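Local coordinates for protein glycogen synthase (Cyanobacterium sp. CLg1, PDB 6GNF) that is a two-domain glycosyltransferase of the bacterial glycogen (starch) synthase type that holds adenosine-5'-diphosphate and a glycan in neighbouring pockets, at residues 360-365 with 432-437; 453-458 with 470-475; 351-356 with 426-431. All blocks are in the same frame, centred on the assembly; numbering follows the deposited sequence.

Interaction 1 (360-365 with 432-437); sequences ENQKGA and RFEPCG. With AC1 (4,6-dideoxy-4-{[(1S,4R,5S,6S)-4,5,6-trihydroxy-3-(hydroxymethyl)cyclohex-2-en-1-yl]amino}-alpha-D-glucopyranose), chain D; ADP (adenosine-5'-diphosphate), chain F.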
loop_
_atom_site.group_PDB
_atom_site.type_symbol
_atom_site.label_atom_id
_atom_site.label_comp_id
_atom_site.label_asym_id
_atom_site.label_seq_id
_atom_site.Cartn_x
_atom_site.Cartn_y
_atom_site.Cartn_z
ATOM N N GLU A 360 -3.491 -1.643 12.936
ATOM C CA GLU A 360 -4.786 -1.136 12.522
ATOM C C GLU A 360 -5.698 -2.334 12.231
ATOM O O GLU A 360 -5.220 -3.437 11.993
ATOM C CB GLU A 360 -4.592 -0.251 11.285
ATOM C CG GLU A 360 -5.822 0.605 10.889
ATOM C CD GLU A 360 -6.469 0.223 9.536
ATOM O OE1 GLU A 360 -5.949 0.595 8.456
ATOM O OE2 GLU A 360 -7.515 -0.461 9.573
ATOM N N ASN A 361 -7.003 -2.095 12.244
ATOM C CA ASN A 361 -7.985 -3.160 12.035
ATOM C C ASN A 361 -7.666 -4.083 10.852
ATOM O O ASN A 361 -7.794 -5.299 10.950
ATOM C CB ASN A 361 -9.382 -2.565 11.844
ATOM C CG ASN A 361 -10.451 -3.636 11.681
ATOM O OD1 ASN A 361 -10.737 -4.393 12.615
ATOM N ND2 ASN A 361 -11.011 -3.741 10.487
ATOM N N GLN A 362 -7.276 -3.500 9.728
ATOM C CA GLN A 362 -6.985 -4.270 8.527
ATOM C C GLN A 362 -6.052 -5.460 8.760
ATOM O O GLN A 362 -6.284 -6.538 8.207
ATOM C CB GLN A 362 -6.378 -3.379 7.436
ATOM C CG GLN A 362 -6.098 -4.160 6.161
ATOM C CD GLN A 362 -5.435 -3.353 5.087
ATOM O OE1 GLN A 362 -5.492 -2.124 5.087
ATOM N NE2 GLN A 362 -4.774 -4.038 4.163
ATOM N N LYS A 363 -5.004 -5.259 9.563
ATOM C CA LYS A 363 -3.903 -6.232 9.694
ATOM C C LYS A 363 -4.071 -7.275 10.795
ATOM O O LYS A 363 -3.341 -8.261 10.822
ATOM C CB LYS A 363 -2.580 -5.492 9.903
ATOM C CG LYS A 363 -2.213 -4.521 8.786
ATOM C CD LYS A 363 -1.813 -5.242 7.512
ATOM C CE LYS A 363 -1.588 -4.260 6.377
ATOM N NZ LYS A 363 -1.107 -4.933 5.134
ATOM N N GLY A 364 -5.021 -7.068 11.704
ATOM C CA GLY A 364 -5.332 -8.065 12.723
ATOM C C GLY A 364 -4.293 -8.243 13.810
ATOM O O GLY A 364 -4.226 -9.308 14.427
ATOM N N ALA A 365 -3.515 -7.200 14.087
ATOM C CA ALA A 365 -2.570 -7.216 15.198
ATOM C C ALA A 365 -3.296 -7.419 16.527
ATOM O O ALA A 365 -2.790 -8.112 17.426
ATOM C CB ALA A 365 -1.760 -5.928 15.227
ATOM N N ARG A 432 -7.756 -8.854 7.886
ATOM C CA ARG A 432 -9.200 -8.900 7.675
ATOM C C ARG A 432 -9.560 -8.609 6.220
ATOM O O ARG A 432 -10.577 -9.076 5.725
ATOM C CB ARG A 432 -9.907 -7.915 8.603
ATOM C CG ARG A 432 -9.797 -8.296 10.074
ATOM C CD ARG A 432 -10.635 -7.389 10.955
ATOM N NE ARG A 432 -10.704 -7.887 12.334
ATOM C CZ ARG A 432 -9.870 -7.568 13.325
ATOM N NH1 ARG A 432 -8.860 -6.729 13.134
ATOM N NH2 ARG A 432 -10.048 -8.097 14.527
ATOM N N PHE A 433 -8.755 -7.790 5.558
ATOM C CA PHE A 433 -8.790 -7.656 4.103
ATOM C C PHE A 433 -7.384 -7.266 3.650
ATOM O O PHE A 433 -6.637 -6.635 4.410
ATOM C CB PHE A 433 -9.832 -6.626 3.664
ATOM C CG PHE A 433 -9.653 -5.278 4.299
ATOM C CD1 PHE A 433 -10.184 -5.010 5.554
ATOM C CD2 PHE A 433 -8.948 -4.273 3.644
ATOM C CE1 PHE A 433 -10.021 -3.766 6.144
ATOM C CE2 PHE A 433 -8.778 -3.026 4.229
ATOM C CZ PHE A 433 -9.312 -2.776 5.484
ATOM N N GLU A 434 -7.007 -7.655 2.434
ATOM C CA GLU A 434 -5.650 -7.438 1.955
ATOM C C GLU A 434 -5.604 -7.410 0.436
ATOM O O GLU A 434 -5.540 -8.460 -0.199
ATOM C CB GLU A 434 -4.715 -8.523 2.499
ATOM C CG GLU A 434 -3.243 -8.152 2.433
ATOM C CD GLU A 434 -2.903 -7.004 3.350
ATOM O OE1 GLU A 434 -2.922 -7.231 4.578
ATOM O OE2 GLU A 434 -2.612 -5.891 2.852
ATOM N N PRO A 435 -5.653 -6.208 -0.161
ATOM C CA PRO A 435 -5.601 -6.073 -1.607
ATOM C C PRO A 435 -4.498 -6.898 -2.273
ATOM O O PRO A 435 -4.753 -7.592 -3.258
ATOM C CB PRO A 435 -5.387 -4.566 -1.800
ATOM C CG PRO A 435 -6.150 -3.975 -0.673
ATOM C CD PRO A 435 -5.948 -4.919 0.483
ATOM N N CYS A 436 -3.289 -6.853 -1.727
ATOM C CA CYS A 436 -2.227 -7.753 -2.171
ATOM C C CYS A 436 -1.357 -8.210 -1.018
ATOM O O CYS A 436 -1.272 -9.405 -0.738
ATOM C CB CYS A 436 -1.355 -7.103 -3.245
ATOM S SG CYS A 436 -0.110 -8.223 -3.928
ATOM N N GLY A 437 -0.721 -7.254 -0.345
ATOM C CA GLY A 437 0.229 -7.553 0.715
ATOM C C GLY A 437 1.623 -7.653 0.136
ATOM O O GLY A 437 1.796 -8.131 -0.982
HETATM C C1 AC1 D . -2.107 4.304 1.997
HETATM O O2 AC1 D . -3.536 4.558 0.041
HETATM C C2 AC1 D . -2.482 3.760 0.618
HETATM C C4A AC1 D . -1.289 -3.324 -0.931
HETATM C C3 AC1 D . -2.892 2.287 0.679
HETATM O O3 AC1 D . -3.041 1.835 -0.670
HETATM C C4 AC1 D . -1.853 1.434 1.443
HETATM N N4A AC1 D . -2.180 -0.008 1.536
HETATM C C5 AC1 D . -1.686 2.073 2.830
HETATM O O5 AC1 D . -1.211 3.417 2.684
HETATM C C6 AC1 D . -0.697 1.335 3.717
HETATM C C1B AC1 D . -2.423 -0.904 0.402
HETATM C C2B AC1 D . -2.832 -2.356 0.789
HETATM O O2B AC1 D . -3.061 -2.535 2.183
HETATM C C3B AC1 D . -1.839 -3.448 0.459
HETATM O O3B AC1 D . -2.494 -4.714 0.541
HETATM O O4 AC1 D . -0.227 -4.278 -1.030
HETATM C C5B AC1 D . -0.780 -1.928 -1.183
HETATM C C7B AC1 D . -1.254 -0.867 -0.551
HETATM C C6B AC1 D . 0.274 -1.734 -2.227
HETATM O O6B AC1 D . -0.266 -2.225 -3.456
HETATM P PB ADP F . 0.211 -2.008 3.763
HETATM O O1B ADP F . -1.240 -2.411 3.732
HETATM O O2B ADP F . 0.695 -1.412 2.470
HETATM O O3B ADP F . 0.602 -1.259 5.009
HETATM P PA ADP F . 1.937 -4.095 2.774
HETATM O O1A ADP F . 1.369 -3.957 1.368
HETATM O O2A ADP F . 2.341 -5.457 3.323
HETATM O O3A ADP F . 0.950 -3.439 3.879
HETATM O "O5'" ADP F . 3.221 -3.121 2.905
HETATM C "C5'" ADP F . 3.685 -2.657 4.177
HETATM C "C4'" ADP F . 5.200 -2.515 4.098
HETATM O "O4'" ADP F . 5.732 -1.782 5.203
HETATM C "C3'" ADP F . 5.862 -3.877 4.126
HETATM O "O3'" ADP F . 6.904 -3.875 3.145
HETATM C "C2'" ADP F . 6.390 -4.018 5.536
HETATM O "O2'" ADP F . 7.606 -4.759 5.499
HETATM C "C1'" ADP F . 6.602 -2.588 6.000
HETATM N N9 ADP F . 6.292 -2.297 7.427
HETATM C C8 ADP F . 5.067 -2.207 7.987
HETATM N N7 ADP F . 5.150 -1.890 9.308
HETATM C C5 ADP F . 6.454 -1.758 9.606
HETATM C C6 ADP F . 7.256 -1.437 10.805
HETATM N N6 ADP F . 6.668 -1.184 11.990
HETATM N N1 ADP F . 8.600 -1.408 10.685
HETATM C C2 ADP F . 9.222 -1.659 9.521
HETATM N N3 ADP F . 8.551 -1.956 8.392
HETATM C C4 ADP F . 7.199 -2.017 8.365
#

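Interaction 2 (453-458 with 470-475); sequences APVGGL and MNKIPM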
loop_
_atom_site.group_PDB
_atom_site.type_symbol
_atom_site.label_atom_id
_atom_site.label_comp_id
_atom_site.label_asym_id
_atom_site.label_seq_id
_atom_site.Cartn_x
_atom_site.Cartn_y
_atom_site.Cartn_z
ATOM N N ALA A 453 -4.238 -14.960 6.185
ATOM C CA ALA A 453 -5.689 -14.969 6.084
ATOM C C ALA A 453 -6.110 -15.223 4.635
ATOM O O ALA A 453 -5.443 -14.770 3.704
ATOM C CB ALA A 453 -6.267 -13.649 6.564
ATOM N N PRO A 454 -7.233 -15.928 4.440
ATOM C CA PRO A 454 -7.719 -16.244 3.101
ATOM C C PRO A 454 -8.508 -15.087 2.490
ATOM O O PRO A 454 -9.698 -15.212 2.246
ATOM C CB PRO A 454 -8.625 -17.451 3.361
ATOM C CG PRO A 454 -9.218 -17.165 4.703
ATOM C CD PRO A 454 -8.135 -16.459 5.485
ATOM N N VAL A 455 -7.841 -13.969 2.226
ATOM C CA VAL A 455 -8.502 -12.790 1.655
ATOM C C VAL A 455 -7.609 -12.109 0.627
ATOM O O VAL A 455 -6.384 -12.147 0.733
ATOM C CB VAL A 455 -8.912 -11.777 2.749
ATOM C CG1 VAL A 455 -9.961 -12.379 3.680
ATOM C CG2 VAL A 455 -7.699 -11.311 3.553
ATOM N N GLY A 456 -8.243 -11.512 -0.378
ATOM C CA GLY A 456 -7.552 -10.704 -1.383
ATOM C C GLY A 456 -6.370 -11.409 -2.011
ATOM O O GLY A 456 -6.438 -12.602 -2.301
ATOM N N GLY A 457 -5.281 -10.678 -2.207
ATOM C CA GLY A 457 -4.105 -11.203 -2.887
ATOM C C GLY A 457 -3.288 -12.212 -2.106
ATOM O O GLY A 457 -2.377 -12.831 -2.661
ATOM N N LEU A 458 -3.614 -12.412 -0.830
ATOM C CA LEU A 458 -2.967 -13.461 -0.046
ATOM C C LEU A 458 -3.344 -14.833 -0.596
ATOM O O LEU A 458 -2.530 -15.755 -0.591
ATOM C CB LEU A 458 -3.338 -13.352 1.433
ATOM C CG LEU A 458 -2.914 -12.055 2.129
ATOM C CD1 LEU A 458 -3.494 -11.980 3.538
ATOM C CD2 LEU A 458 -1.403 -11.919 2.165
ATOM N N MET A 470 -5.239 -19.480 6.993
ATOM C CA MET A 470 -6.061 -19.494 8.194
ATOM C C MET A 470 -7.526 -19.606 7.784
ATOM O O MET A 470 -7.859 -19.591 6.598
ATOM C CB MET A 470 -5.937 -18.167 8.942
ATOM C CG MET A 470 -4.536 -17.723 9.289
ATOM S SD MET A 470 -4.553 -16.018 9.856
ATOM C CE MET A 470 -2.802 -15.805 10.163
ATOM N N ASN A 471 -8.408 -19.667 8.774
ATOM C CA ASN A 471 -9.809 -19.384 8.522
ATOM C C ASN A 471 -9.977 -17.869 8.477
ATOM O O ASN A 471 -9.064 -17.126 8.838
ATOM C CB ASN A 471 -10.704 -20.008 9.595
ATOM C CG ASN A 471 -10.763 -21.522 9.506
ATOM O OD1 ASN A 471 -10.485 -22.107 8.464
ATOM N ND2 ASN A 471 -11.161 -22.161 10.601
ATOM N N LYS A 472 -11.136 -17.417 8.018
ATOM C CA LYS A 472 -11.411 -15.991 7.843
ATOM C C LYS A 472 -11.381 -15.235 9.171
ATOM O O LYS A 472 -11.939 -15.692 10.154
ATOM C CB LYS A 472 -12.783 -15.821 7.185
ATOM C CG LYS A 472 -13.143 -14.396 6.822
ATOM C CD LYS A 472 -14.592 -14.310 6.370
ATOM C CE LYS A 472 -14.997 -12.877 6.081
ATOM N NZ LYS A 472 -14.245 -12.313 4.922
ATOM N N ILE A 473 -10.733 -14.078 9.184
ATOM C CA ILE A 473 -10.716 -13.209 10.358
ATOM C C ILE A 473 -11.894 -12.251 10.218
ATOM O O ILE A 473 -11.888 -11.410 9.330
ATOM C CB ILE A 473 -9.403 -12.399 10.466
ATOM C CG1 ILE A 473 -8.171 -13.305 10.300
ATOM C CG2 ILE A 473 -9.342 -11.648 11.793
ATOM C CD1 ILE A 473 -8.039 -14.408 11.329
ATOM N N PRO A 474 -12.911 -12.383 11.083
ATOM C CA PRO A 474 -14.145 -11.639 10.832
ATOM C C PRO A 474 -13.998 -10.136 11.031
ATOM O O PRO A 474 -13.262 -9.697 11.915
ATOM C CB PRO A 474 -15.133 -12.236 11.836
ATOM C CG PRO A 474 -14.295 -12.810 12.924
ATOM C CD PRO A 474 -12.964 -13.165 12.332
ATOM N N MET A 475 -14.690 -9.369 10.190
ATOM C CA MET A 475 -14.682 -7.912 10.255
ATOM C C MET A 475 -15.609 -7.432 11.363
ATOM O O MET A 475 -16.517 -8.153 11.752
ATOM C CB MET A 475 -15.158 -7.322 8.921
ATOM C CG MET A 475 -14.123 -7.335 7.813
ATOM S SD MET A 475 -12.944 -5.973 7.954
ATOM C CE MET A 475 -13.903 -4.584 7.368
#

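Interaction 3 (351-356 with 426-431); sequences PLFGFI and YCLMPS. With ADP (adenosine-5'-diphosphate), chain F.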
loop_
_atom_site.group_PDB
_atom_site.type_symbol
_atom_site.label_atom_id
_atom_site.label_comp_id
_atom_site.label_asym_id
_atom_site.label_seq_id
_atom_site.Cartn_x
_atom_site.Cartn_y
_atom_site.Cartn_z
ATOM N N PRO A 351 9.632 -23.307 16.777
ATOM C CA PRO A 351 9.118 -22.583 15.610
ATOM C C PRO A 351 8.761 -21.143 15.957
ATOM O O PRO A 351 8.105 -20.905 16.970
ATOM C CB PRO A 351 7.868 -23.378 15.216
ATOM C CG PRO A 351 7.443 -24.071 16.462
ATOM C CD PRO A 351 8.699 -24.355 17.233
ATOM N N LEU A 352 9.187 -20.204 15.116
ATOM C CA LEU A 352 8.994 -18.784 15.384
ATOM C C LEU A 352 8.108 -18.135 14.329
ATOM O O LEU A 352 8.344 -18.291 13.135
ATOM C CB LEU A 352 10.347 -18.072 15.441
ATOM C CG LEU A 352 10.332 -16.658 16.037
ATOM C CD1 LEU A 352 11.632 -16.365 16.763
ATOM C CD2 LEU A 352 10.086 -15.589 14.987
ATOM N N PHE A 353 7.093 -17.406 14.793
ATOM C CA PHE A 353 6.179 -16.643 13.940
ATOM C C PHE A 353 6.488 -15.153 14.037
ATOM O O PHE A 353 6.680 -14.626 15.129
ATOM C CB PHE A 353 4.732 -16.859 14.385
ATOM C CG PHE A 353 4.213 -18.243 14.130
ATOM C CD1 PHE A 353 4.434 -19.258 15.043
ATOM C CD2 PHE A 353 3.481 -18.524 12.983
ATOM C CE1 PHE A 353 3.946 -20.535 14.815
ATOM C CE2 PHE A 353 2.992 -19.798 12.745
ATOM C CZ PHE A 353 3.223 -20.807 13.662
ATOM N N GLY A 354 6.526 -14.472 12.897
ATOM C CA GLY A 354 6.812 -13.040 12.858
ATOM C C GLY A 354 5.703 -12.236 12.199
ATOM O O GLY A 354 5.199 -12.611 11.140
ATOM N N PHE A 355 5.328 -11.123 12.828
ATOM C CA PHE A 355 4.361 -10.188 12.255
ATOM C C PHE A 355 5.007 -8.822 12.081
ATOM O O PHE A 355 5.687 -8.324 12.976
ATOM C CB PHE A 355 3.124 -10.066 13.153
ATOM C CG PHE A 355 2.194 -8.950 12.755
ATOM C CD1 PHE A 355 2.411 -7.652 13.198
ATOM C CD2 PHE A 355 1.099 -9.196 11.934
ATOM C CE1 PHE A 355 1.562 -6.620 12.827
ATOM C CE2 PHE A 355 0.242 -8.174 11.570
ATOM C CZ PHE A 355 0.476 -6.882 12.017
ATOM N N ILE A 356 4.806 -8.222 10.920
ATOM C CA ILE A 356 5.245 -6.859 10.677
ATOM C C ILE A 356 4.106 -6.127 9.995
ATOM O O ILE A 356 3.687 -6.520 8.916
ATOM C CB ILE A 356 6.481 -6.796 9.762
ATOM C CG1 ILE A 356 7.575 -7.748 10.252
ATOM C CG2 ILE A 356 7.015 -5.372 9.704
ATOM C CD1 ILE A 356 8.687 -7.961 9.248
ATOM N N TYR A 426 8.028 -18.546 10.128
ATOM C CA TYR A 426 6.735 -18.247 9.540
ATOM C C TYR A 426 6.448 -16.744 9.532
ATOM O O TYR A 426 6.786 -16.034 10.474
ATOM C CB TYR A 426 5.645 -18.993 10.308
ATOM C CG TYR A 426 5.803 -20.498 10.261
ATOM C CD1 TYR A 426 5.514 -21.206 9.102
ATOM C CD2 TYR A 426 6.255 -21.210 11.368
ATOM C CE1 TYR A 426 5.661 -22.583 9.045
ATOM C CE2 TYR A 426 6.410 -22.589 11.324
ATOM C CZ TYR A 426 6.109 -23.276 10.162
ATOM O OH TYR A 426 6.254 -24.655 10.121
ATOM N N CYS A 427 5.807 -16.286 8.462
ATOM C CA CYS A 427 5.341 -14.907 8.336
ATOM C C CYS A 427 3.826 -14.872 8.552
ATOM O O CYS A 427 3.059 -15.362 7.730
ATOM C CB CYS A 427 5.697 -14.368 6.957
ATOM S SG CYS A 427 4.969 -12.772 6.581
ATOM N N LEU A 428 3.409 -14.277 9.664
ATOM C CA LEU A 428 2.030 -14.348 10.132
ATOM C C LEU A 428 1.252 -13.091 9.758
ATOM O O LEU A 428 1.593 -11.994 10.211
ATOM C CB LEU A 428 2.042 -14.521 11.647
ATOM C CG LEU A 428 0.743 -14.836 12.381
ATOM C CD1 LEU A 428 0.257 -16.229 12.032
ATOM C CD2 LEU A 428 0.957 -14.716 13.883
ATOM N N MET A 429 0.230 -13.248 8.908
ATOM C CA MET A 429 -0.587 -12.125 8.436
ATOM C C MET A 429 -2.086 -12.400 8.585
ATOM O O MET A 429 -2.750 -12.788 7.620
ATOM C CB MET A 429 -0.280 -11.833 6.968
ATOM C CG MET A 429 1.187 -11.553 6.684
ATOM S SD MET A 429 1.471 -11.205 4.943
ATOM C CE MET A 429 0.650 -9.634 4.772
ATOM N N PRO A 430 -2.644 -12.140 9.779
ATOM C CA PRO A 430 -4.068 -12.338 10.031
ATOM C C PRO A 430 -4.913 -11.151 9.563
ATOM O O PRO A 430 -5.675 -10.577 10.347
ATOM C CB PRO A 430 -4.117 -12.480 11.552
ATOM C CG PRO A 430 -3.031 -11.580 12.022
ATOM C CD PRO A 430 -1.941 -11.674 10.988
ATOM N N SER A 431 -4.777 -10.794 8.290
ATOM C CA SER A 431 -5.462 -9.634 7.744
ATOM C C SER A 431 -6.961 -9.885 7.610
ATOM O O SER A 431 -7.386 -10.980 7.259
ATOM C CB SER A 431 -4.880 -9.258 6.377
ATOM O OG SER A 431 -3.495 -8.975 6.480
HETATM P PB ADP F . 0.211 -2.008 3.763
HETATM O O1B ADP F . -1.240 -2.411 3.732
HETATM O O2B ADP F . 0.695 -1.412 2.470
HETATM O O3B ADP F . 0.602 -1.259 5.009
HETATM P PA ADP F . 1.937 -4.095 2.774
HETATM O O1A ADP F . 1.369 -3.957 1.368
HETATM O O2A ADP F . 2.341 -5.457 3.323
HETATM O O3A ADP F . 0.950 -3.439 3.879
HETATM O "O5'" ADP F . 3.221 -3.121 2.905
HETATM C "C5'" ADP F . 3.685 -2.657 4.177
HETATM C "C4'" ADP F . 5.200 -2.515 4.098
HETATM O "O4'" ADP F . 5.732 -1.782 5.203
HETATM C "C3'" ADP F . 5.862 -3.877 4.126
HETATM O "O3'" ADP F . 6.904 -3.875 3.145
HETATM C "C2'" ADP F . 6.390 -4.018 5.536
HETATM O "O2'" ADP F . 7.606 -4.759 5.499
HETATM C "C1'" ADP F . 6.602 -2.588 6.000
HETATM N N9 ADP F . 6.292 -2.297 7.427
HETATM C C8 ADP F . 5.067 -2.207 7.987
HETATM N N7 ADP F . 5.150 -1.890 9.308
HETATM C C5 ADP F . 6.454 -1.758 9.606
HETATM C C6 ADP F . 7.256 -1.437 10.805
HETATM N N6 ADP F . 6.668 -1.184 11.990
HETATM N N1 ADP F . 8.600 -1.408 10.685
HETATM C C2 ADP F . 9.222 -1.659 9.521
HETATM N N3 ADP F . 8.551 -1.956 8.392
HETATM C C4 ADP F . 7.199 -2.017 8.365
HETATM O O HOH W 1 3.104 -9.849 9.143
#

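Interaction 1 (360-365 with 432-437)
A buried polar contact between two ligand-binding loops joins Gln362 and Lys363 to Phe433 and Glu434; the loops follow strands 352-356 and 426-429 of the parallel sheet. Two hydrogen bonds to backbone oxygens fix one end. Arg432 N donates to Gln362 O (2.8 Å), and Arg432 NH1 reaches Asn361 O (2.8 Å) on a lone pair, with that oxygen only 2° out of the guanidinium plane. Arg432 is held further by a salt bridge to Asp366. Gln362 lies extended over one face of the Phe433 ring, its CG 3.6 Å from the ring centroid in a CH-pi contact and its amide stacked at 22° to the ring. With CG anti to the backbone nitrogen (chi1 -179°), this straight chain carries NE2 to AC1 O2B, 3.0 Å away in an almost linear hydrogen bond. Lys363, bent at chi2, brings NZ to the syn side of Glu434 OE2 (2.9 Å) in a salt bridge, and the same nitrogen grips ADP O3A and O1B. Glu434 OE2 also accepts a bond from AC1 O3B (2.6 Å), so this carboxylate couples the lysine on the diphosphate to the sugar analogue. This places the pair in the interdomain cleft of a GT-B glycosyltransferase, as in glycogen and starch synthases.

Interaction 2 (453-458 with 470-475)
At the edge of the parallel sheet, the chain segments that leave strands 449-452 and 468-469 pack against each other, with Pro454 set over the backbone of Met470 to Lys472. The proline ring meets main chain rather than side chains: CD lies 3.3 Å from Met470 O and 3.5 Å from Asn471 O, while CG comes within 3.8 Å of Lys472 N. No hydrogen bond crosses between the segments. Pro454 is the centre of an inverse gamma turn, marked by a weak bond from Val455 N to Ala453 O, and this tight bend carries the chain from the sheet toward Gly456 and helix 457-461. The sheet is that of the C-terminal Rossmann-like domain of a GT-B fold, and helix 485-503 packs on Met470 and Asn471. Next to the proline, Ala453 CB packs against two apolar groups, 4.2 Å from Ile473 CG1 and 4.4 Å from Met470 SD. The methionine chain is extended beyond CG (chi2 169°), which lays the sulfur alongside the alanine, 3.8 Å from Ala453 N. At the solvent-exposed margin, the long Lys472 chain runs past Val455, whose CG1 is 4.5 Å from Lys472 NZ.

Interaction 3 (351-356 with 426-431)
Two neighbouring parallel strands, 352-356 and 426-429, form the middle of the six-stranded sheet in the C-terminal Rossmann-like domain of this GT-B protein, joined by backbone bonds and by the stacked rings of Phe353 and Tyr426. The ladder has three rungs: Tyr426 N to Leu352 O (3.0 Å), Gly354 N to Tyr426 O (2.9 Å) and Leu428 N to Gly354 O (2.9 Å). The strand directions diverge by 46°, and past Gly354 direct pairing gives way to a water that accepts from Ile356 N and donates to Leu428 O, bridging the widening gap.

Phe353 and Tyr426 are bridge partners on the same face of the sheet. Both have CG anti to the carbonyl carbon, so their rings lean the same way and form an offset stack, centroids 4.9 Å apart and planes at 23°. Tyr426 CD2 lies over one face of the phenylalanine ring, toward its rim. Leu428 CD1 continues this apolar layer by touching Phe353 CD2, and Met499 of helix 485-503 packs on both residues. Pro351 CB meets the edge of the tyrosine ring. Toward the carboxyl ends of the strands, Phe355 instead lies under helix 365-370, where Ile368 touches both Phe355 and Pro430. Its ring turns an edge to the departing chain, with CD2 3.3 Å from Leu428 O and 4.0 Å from Pro430 CD. Last in its strand, Ile356 belongs to the nucleotide pocket, its CG2 packed 3.6 Å from ADP C4 of the adenine.

In the fold
All three contacts lie in the C-terminal Rossmann-like domain. Interaction 3 is the strand pair at the middle of the sheet; interaction 1, centred about 13 Å away, joins the loops that extend from those same two strands, so their segments alternate along the chain and both reach ADP. Interaction 2 follows later in sequence, after the last two strands of the sheet, its centre about 8 Å from that of interaction 1 and about 14 Å from that of interaction 3. Glu434 O to Gly457 N and Arg432 NE to Pro474 O probably tie interactions 1 and 2, and a probable hydrogen bond from Ala453 N to Met429 O joins interactions 2 and 3. The ligand-holding loops thus grow from central strands and touch the segments leaving the last two.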